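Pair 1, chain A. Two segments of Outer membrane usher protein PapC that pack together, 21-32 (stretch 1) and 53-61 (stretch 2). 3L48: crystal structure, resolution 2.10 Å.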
# COMPACT_ATOMS: atom_id res chain seq x y z
N GLN A 21 7.82 -8.17 -5.03
CA GLN A 21 6.71 -8.00 -4.10
C GLN A 21 7.22 -7.63 -2.71
O GLN A 21 8.17 -8.24 -2.22
CB GLN A 21 5.90 -9.30 -4.00
CG GLN A 21 5.36 -9.81 -5.31
CD GLN A 21 4.67 -11.16 -5.17
OE1 GLN A 21 3.74 -11.47 -5.91
NE2 GLN A 21 5.13 -11.96 -4.22
N PRO A 22 6.58 -6.65 -2.07
CA PRO A 22 6.91 -6.38 -0.67
C PRO A 22 6.68 -7.65 0.14
O PRO A 22 5.76 -8.41 -0.18
CB PRO A 22 5.90 -5.30 -0.26
CG PRO A 22 5.45 -4.67 -1.56
CD PRO A 22 5.50 -5.78 -2.58
N PRO A 23 7.51 -7.90 1.16
CA PRO A 23 7.47 -9.17 1.88
C PRO A 23 6.24 -9.34 2.78
O PRO A 23 5.71 -8.37 3.31
CB PRO A 23 8.75 -9.14 2.73
CG PRO A 23 9.02 -7.68 2.93
CD PRO A 23 8.59 -7.01 1.65
N PHE A 24 5.82 -10.59 2.93
CA PHE A 24 4.81 -11.00 3.89
C PHE A 24 5.11 -10.40 5.27
O PHE A 24 6.15 -10.69 5.86
CB PHE A 24 4.83 -12.53 3.97
CG PHE A 24 3.78 -13.13 4.86
CD1 PHE A 24 4.08 -13.47 6.17
CD2 PHE A 24 2.50 -13.38 4.39
CE1 PHE A 24 3.12 -14.03 7.00
CE2 PHE A 24 1.54 -13.94 5.21
CZ PHE A 24 1.85 -14.27 6.52
N GLY A 25 4.21 -9.57 5.77
CA GLY A 25 4.38 -8.99 7.09
C GLY A 25 4.81 -7.54 7.09
O GLY A 25 4.96 -6.93 8.15
N ALA A 26 5.02 -6.98 5.90
CA ALA A 26 5.32 -5.56 5.78
C ALA A 26 4.10 -4.74 6.20
O ALA A 26 2.96 -5.21 6.08
CB ALA A 26 5.71 -5.22 4.35
N SER A 27 4.32 -3.53 6.70
CA SER A 27 3.21 -2.67 7.09
C SER A 27 2.99 -1.55 6.08
O SER A 27 3.92 -1.09 5.44
CB SER A 27 3.43 -2.08 8.48
OG SER A 27 4.56 -1.23 8.49
N VAL A 28 1.74 -1.12 5.95
CA VAL A 28 1.38 -0.03 5.06
C VAL A 28 0.81 1.11 5.89
O VAL A 28 -0.15 0.93 6.64
CB VAL A 28 0.34 -0.46 4.02
CG1 VAL A 28 0.13 0.64 2.99
CG2 VAL A 28 0.78 -1.74 3.34
N THR A 29 1.41 2.29 5.77
CA THR A 29 1.03 3.42 6.62
C THR A 29 0.64 4.63 5.79
O THR A 29 1.16 4.86 4.70
CB THR A 29 2.18 3.81 7.57
OG1 THR A 29 3.36 4.09 6.81
CG2 THR A 29 2.47 2.69 8.55
N SER A 30 -0.29 5.42 6.33
CA SER A 30 -0.77 6.62 5.67
C SER A 30 0.22 7.76 5.85
O SER A 30 1.16 7.66 6.64
CB SER A 30 -2.14 7.03 6.23
OG SER A 30 -2.04 7.38 7.60
N GLU A 31 -0.00 8.85 5.12
CA GLU A 31 0.81 10.05 5.29
C GLU A 31 0.83 10.42 6.77
O GLU A 31 1.87 10.80 7.31
CB GLU A 31 0.23 11.21 4.48
CG GLU A 31 0.06 10.93 3.00
CD GLU A 31 -0.56 12.09 2.25
OE1 GLU A 31 -1.37 12.83 2.86
OE2 GLU A 31 -0.25 12.27 1.05
N LYS A 32 -0.33 10.31 7.41
CA LYS A 32 -0.49 10.68 8.81
C LYS A 32 0.31 9.76 9.73
O LYS A 32 0.60 10.12 10.87
CB LYS A 32 -1.97 10.65 9.19
CG LYS A 32 -2.88 11.39 8.21
N GLY A 53 -6.09 9.57 -3.10
CA GLY A 53 -5.15 10.62 -3.45
C GLY A 53 -3.94 10.73 -2.53
O GLY A 53 -2.98 11.42 -2.85
N GLU A 54 -3.98 10.04 -1.39
CA GLU A 54 -2.89 10.14 -0.43
C GLU A 54 -1.69 9.28 -0.82
O GLU A 54 -1.79 8.42 -1.70
CB GLU A 54 -3.36 9.77 0.98
CG GLU A 54 -3.55 8.28 1.21
CD GLU A 54 -3.80 7.95 2.67
OE1 GLU A 54 -3.14 8.55 3.54
OE2 GLU A 54 -4.65 7.07 2.95
N THR A 55 -0.57 9.52 -0.17
CA THR A 55 0.64 8.74 -0.39
C THR A 55 0.87 7.79 0.78
O THR A 55 0.97 8.22 1.93
CB THR A 55 1.89 9.64 -0.55
OG1 THR A 55 1.72 10.49 -1.68
CG2 THR A 55 3.14 8.78 -0.73
N LEU A 56 0.93 6.50 0.48
CA LEU A 56 1.18 5.50 1.51
C LEU A 56 2.63 5.06 1.45
O LEU A 56 3.24 5.05 0.39
CB LEU A 56 0.26 4.30 1.34
CG LEU A 56 -1.25 4.56 1.27
CD1 LEU A 56 -2.02 3.25 1.25
CD2 LEU A 56 -1.71 5.42 2.44
N SER A 57 3.18 4.69 2.61
CA SER A 57 4.52 4.13 2.65
C SER A 57 4.44 2.66 3.06
O SER A 57 3.64 2.29 3.93
CB SER A 57 5.42 4.92 3.59
OG SER A 57 5.13 4.63 4.94
N VAL A 58 5.26 1.83 2.43
CA VAL A 58 5.32 0.42 2.75
C VAL A 58 6.60 0.14 3.52
O VAL A 58 7.70 0.41 3.03
CB VAL A 58 5.27 -0.44 1.49
CG1 VAL A 58 5.29 -1.92 1.84
CG2 VAL A 58 4.02 -0.10 0.68
N ASN A 59 6.46 -0.39 4.73
CA ASN A 59 7.60 -0.55 5.61
C ASN A 59 7.97 -2.00 5.89
O ASN A 59 7.10 -2.83 6.12
CB ASN A 59 7.34 0.17 6.94
CG ASN A 59 6.58 1.47 6.75
OD1 ASN A 59 5.36 1.52 6.97
ND2 ASN A 59 7.28 2.52 6.34
N TRP A 60 9.27 -2.28 5.86
CA TRP A 60 9.81 -3.52 6.41
C TRP A 60 11.29 -3.34 6.73
O TRP A 60 11.93 -2.42 6.23
CB TRP A 60 9.55 -4.72 5.50
CG TRP A 60 10.32 -4.76 4.22
CD1 TRP A 60 11.56 -5.30 4.02
CD2 TRP A 60 9.89 -4.28 2.94
NE1 TRP A 60 11.93 -5.17 2.70
CE2 TRP A 60 10.93 -4.54 2.02
CE3 TRP A 60 8.73 -3.64 2.49
CZ2 TRP A 60 10.83 -4.19 0.67
CZ3 TRP A 60 8.64 -3.29 1.15
CH2 TRP A 60 9.69 -3.57 0.26
N ASP A 61 11.82 -4.22 7.57
CA ASP A 61 13.20 -4.12 8.03
C ASP A 61 13.44 -2.75 8.66
O ASP A 61 14.44 -2.09 8.37
CB ASP A 61 14.19 -4.38 6.89
CG ASP A 61 14.18 -5.83 6.44
OD1 ASP A 61 13.61 -6.67 7.16
OD2 ASP A 61 14.75 -6.12 5.36
O HOH W 1 4.28 7.22 6.32

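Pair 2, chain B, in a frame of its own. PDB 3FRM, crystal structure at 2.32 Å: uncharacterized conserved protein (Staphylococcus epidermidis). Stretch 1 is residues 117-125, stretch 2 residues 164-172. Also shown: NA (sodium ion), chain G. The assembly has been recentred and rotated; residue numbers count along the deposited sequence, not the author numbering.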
# COMPACT_ATOMS: atom_id res chain seq x y z
N ARG B 117 -24.45 -0.49 -12.63
CA ARG B 117 -23.64 -0.86 -13.78
C ARG B 117 -24.14 -2.21 -14.29
O ARG B 117 -24.82 -2.93 -13.56
CB ARG B 117 -22.18 -0.91 -13.40
CG ARG B 117 -21.61 0.43 -13.02
CD ARG B 117 -20.46 0.25 -11.99
NE ARG B 117 -19.98 1.54 -11.45
CZ ARG B 117 -20.01 1.94 -10.17
NH1 ARG B 117 -20.49 1.18 -9.18
NH2 ARG B 117 -19.53 3.14 -9.89
N ASP B 118 -23.88 -2.54 -15.55
CA ASP B 118 -24.13 -3.92 -15.99
C ASP B 118 -22.97 -4.89 -15.64
O ASP B 118 -22.02 -5.09 -16.41
CB ASP B 118 -24.49 -4.01 -17.46
CG ASP B 118 -24.93 -5.41 -17.86
OD1 ASP B 118 -25.98 -5.54 -18.49
OD2 ASP B 118 -24.25 -6.39 -17.52
N VAL B 119 -23.08 -5.48 -14.45
CA VAL B 119 -22.12 -6.44 -13.96
C VAL B 119 -22.95 -7.53 -13.33
O VAL B 119 -23.72 -7.30 -12.39
CB VAL B 119 -21.20 -5.83 -12.85
CG1 VAL B 119 -20.31 -6.89 -12.29
CG2 VAL B 119 -20.37 -4.66 -13.36
N ASP B 120 -22.81 -8.74 -13.81
CA ASP B 120 -23.66 -9.76 -13.32
C ASP B 120 -22.85 -10.52 -12.29
O ASP B 120 -21.73 -10.93 -12.57
CB ASP B 120 -24.16 -10.58 -14.51
CG ASP B 120 -24.69 -11.95 -14.11
OD1 ASP B 120 -25.53 -12.03 -13.17
OD2 ASP B 120 -24.30 -12.96 -14.78
N ILE B 121 -23.40 -10.66 -11.08
CA ILE B 121 -22.70 -11.21 -9.90
C ILE B 121 -23.39 -12.46 -9.40
O ILE B 121 -24.56 -12.42 -9.05
CB ILE B 121 -22.62 -10.20 -8.72
CG1 ILE B 121 -22.09 -8.84 -9.18
CG2 ILE B 121 -21.76 -10.78 -7.56
CD1 ILE B 121 -21.86 -7.76 -8.05
N GLN B 122 -22.64 -13.56 -9.34
CA GLN B 122 -23.22 -14.87 -9.07
C GLN B 122 -22.53 -15.50 -7.88
O GLN B 122 -21.32 -15.33 -7.71
CB GLN B 122 -23.10 -15.79 -10.31
CG GLN B 122 -23.85 -15.29 -11.56
CD GLN B 122 -23.65 -16.17 -12.86
OE1 GLN B 122 -23.15 -17.32 -12.84
NE2 GLN B 122 -24.01 -15.61 -13.99
N LEU B 123 -23.29 -16.22 -7.05
CA LEU B 123 -22.72 -17.17 -6.08
C LEU B 123 -22.03 -18.27 -6.85
O LEU B 123 -22.56 -18.73 -7.85
CB LEU B 123 -23.80 -17.79 -5.20
CG LEU B 123 -23.98 -17.11 -3.84
CD1 LEU B 123 -24.78 -15.78 -3.97
CD2 LEU B 123 -24.67 -18.07 -2.86
N VAL B 124 -20.87 -18.71 -6.41
CA VAL B 124 -20.20 -19.75 -7.19
C VAL B 124 -20.74 -21.15 -6.88
O VAL B 124 -21.05 -21.47 -5.75
CB VAL B 124 -18.65 -19.69 -7.15
CG1 VAL B 124 -18.19 -18.25 -7.18
CG2 VAL B 124 -18.10 -20.40 -5.93
N SER B 125 -20.88 -21.97 -7.91
CA SER B 125 -21.28 -23.33 -7.69
C SER B 125 -20.52 -24.13 -8.69
O SER B 125 -19.71 -23.57 -9.46
CB SER B 125 -22.76 -23.49 -7.96
OG SER B 125 -23.03 -23.04 -9.28
N ILE B 164 -17.36 -20.78 3.89
CA ILE B 164 -16.98 -19.69 2.99
C ILE B 164 -17.84 -19.65 1.72
O ILE B 164 -18.02 -20.67 1.07
CB ILE B 164 -15.46 -19.81 2.62
CG1 ILE B 164 -14.62 -19.87 3.89
CG2 ILE B 164 -15.02 -18.69 1.66
CD1 ILE B 164 -13.10 -19.76 3.69
N GLU B 165 -18.40 -18.47 1.42
CA GLU B 165 -19.13 -18.24 0.16
C GLU B 165 -18.26 -17.44 -0.82
O GLU B 165 -17.38 -16.70 -0.39
CB GLU B 165 -20.47 -17.54 0.39
CG GLU B 165 -21.75 -18.44 0.33
CD GLU B 165 -21.56 -19.80 -0.36
OE1 GLU B 165 -21.53 -20.81 0.40
OE2 GLU B 165 -21.43 -19.88 -1.62
N ARG B 166 -18.49 -17.62 -2.13
CA ARG B 166 -17.68 -16.96 -3.13
C ARG B 166 -18.48 -16.29 -4.23
O ARG B 166 -19.57 -16.76 -4.62
CB ARG B 166 -16.68 -17.93 -3.71
CG ARG B 166 -15.74 -18.49 -2.68
CD ARG B 166 -15.16 -19.79 -3.18
NE ARG B 166 -13.99 -20.18 -2.41
CZ ARG B 166 -14.01 -21.02 -1.40
NH1 ARG B 166 -15.15 -21.60 -1.03
NH2 ARG B 166 -12.88 -21.25 -0.74
N LEU B 167 -17.96 -15.16 -4.73
CA LEU B 167 -18.59 -14.46 -5.84
C LEU B 167 -17.74 -14.34 -7.13
O LEU B 167 -16.56 -14.20 -7.05
CB LEU B 167 -19.01 -13.09 -5.36
CG LEU B 167 -20.04 -13.20 -4.23
CD1 LEU B 167 -20.28 -11.84 -3.56
CD2 LEU B 167 -21.35 -13.82 -4.71
N VAL B 168 -18.37 -14.41 -8.30
CA VAL B 168 -17.71 -14.12 -9.56
C VAL B 168 -18.57 -13.07 -10.21
O VAL B 168 -19.79 -13.24 -10.31
CB VAL B 168 -17.70 -15.34 -10.55
CG1 VAL B 168 -17.03 -14.99 -11.89
CG2 VAL B 168 -17.00 -16.50 -9.94
N ALA B 169 -17.92 -11.98 -10.65
CA ALA B 169 -18.58 -10.96 -11.44
C ALA B 169 -18.28 -11.18 -12.92
O ALA B 169 -17.13 -11.59 -13.29
CB ALA B 169 -18.14 -9.59 -11.03
N TYR B 170 -19.30 -10.92 -13.75
CA TYR B 170 -19.15 -11.00 -15.19
C TYR B 170 -19.50 -9.69 -15.82
O TYR B 170 -20.49 -9.05 -15.45
CB TYR B 170 -20.07 -12.06 -15.83
CG TYR B 170 -19.88 -13.48 -15.36
CD1 TYR B 170 -19.35 -14.45 -16.22
CD2 TYR B 170 -20.25 -13.86 -14.06
CE1 TYR B 170 -19.15 -15.77 -15.81
CE2 TYR B 170 -20.05 -15.19 -13.64
CZ TYR B 170 -19.52 -16.14 -14.53
OH TYR B 170 -19.37 -17.45 -14.14
N VAL B 171 -18.69 -9.32 -16.81
CA VAL B 171 -19.03 -8.26 -17.77
C VAL B 171 -19.03 -8.92 -19.12
O VAL B 171 -18.06 -9.63 -19.49
CB VAL B 171 -18.03 -7.08 -17.72
CG1 VAL B 171 -18.43 -5.99 -18.70
CG2 VAL B 171 -17.98 -6.53 -16.33
N ASN B 172 -20.12 -8.69 -19.86
CA ASN B 172 -20.45 -9.37 -21.13
C ASN B 172 -20.16 -10.87 -21.08
O ASN B 172 -19.42 -11.34 -21.94
CB ASN B 172 -19.67 -8.78 -22.33
CG ASN B 172 -19.29 -7.32 -22.17
OD1 ASN B 172 -20.06 -6.41 -22.48
ND2 ASN B 172 -18.07 -7.08 -21.71
NA NA G . -18.95 -23.29 0.55

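The sharpest difference lies where the matched positions Glu A31 and Val B124 meet the partner strand. In pair 1 a side chain closes the ladder: Thr A55 N donates to Glu A31 OE2 at 3.0 Å, although the glutamate is poorly ordered. In pair 2 the backbone does it, Val B124 N donating to Arg B166 O at 2.9 Å. Beside this rung the valine side chain packs on its partner, with Val B124 CG1 3.5 Å from Val B168 CG2, and Val B124 is the most covered residue of either pair.

Beneath this difference lies one scaffold. Both pairs are antiparallel strands whose axes approach to 4.7 Å, at 156° in pair 1 and 154° in pair 2, and the central 14 residues superpose to 0.5 Å. Ser A27–Asn A59 matches Asp B120–Tyr B170, and Thr A29–Ser A57 matches Gln B122–Val B168; all four are hydrogen-bonded pairs. The rungs are nearly interchangeable: Asn A59 N to Ser A27 O and Tyr B170 N to Asp B120 O both measure 2.7 Å. The main-chain bonds are alike in both pairs although the side chains differ.

On one face the bridged pairs Val A28–Val A58 and Ile B121–Ala B169 are apolar. Ile B121 matches Val A28 and Ala B169 matches Val A58, so bulk lost on one strand accompanies bulk gained on the other. Both pairs have leucine at the matched position, Leu A56 and Leu B167: Leu A56 CD1 lies 3.8 Å from Val A28 CG1, and Leu B167 CD2 lies 4.2 Å from Ile B121 CG2. Ser A30 matches Leu B123, whose CD1 lies 4.0 Å from Leu B167 CD2.

The other face is where the solutions diverge. Pair 1 uses small hydroxyls, Thr A29 OG1 and Ser A57 OG hydrogen-bonding across the strands at 2.6 Å, while a water bonds to Ser A57 OG at 3.1 Å and donates to Ser A30 O at 3.2 Å. Pair 2 links polar groups along one strand instead, Gln B122 NE2 donating to Asp B120 OD2 at 2.8 Å, and sets the glutamine against an aromatic ring, with Gln B122 CD 3.8 Å from Tyr B170 CE2.

At the far end, Trp A60 matches Val B171 and Ala A26 matches Val B119. Ala A26 CB reaches Trp A60 CE3 at 3.9 Å; Val B119 CG2 meets Val B171 CG2 at 4.2 Å. In pair 1 the indole also receives Pro A23 over one face, the proline CD 3.3 Å from the centroid of its six-membered ring, and a type II turn from Pro A23 to Ala A26 leads into the strand. The rule to read is that the same rungs tolerate quite different side chains on each face.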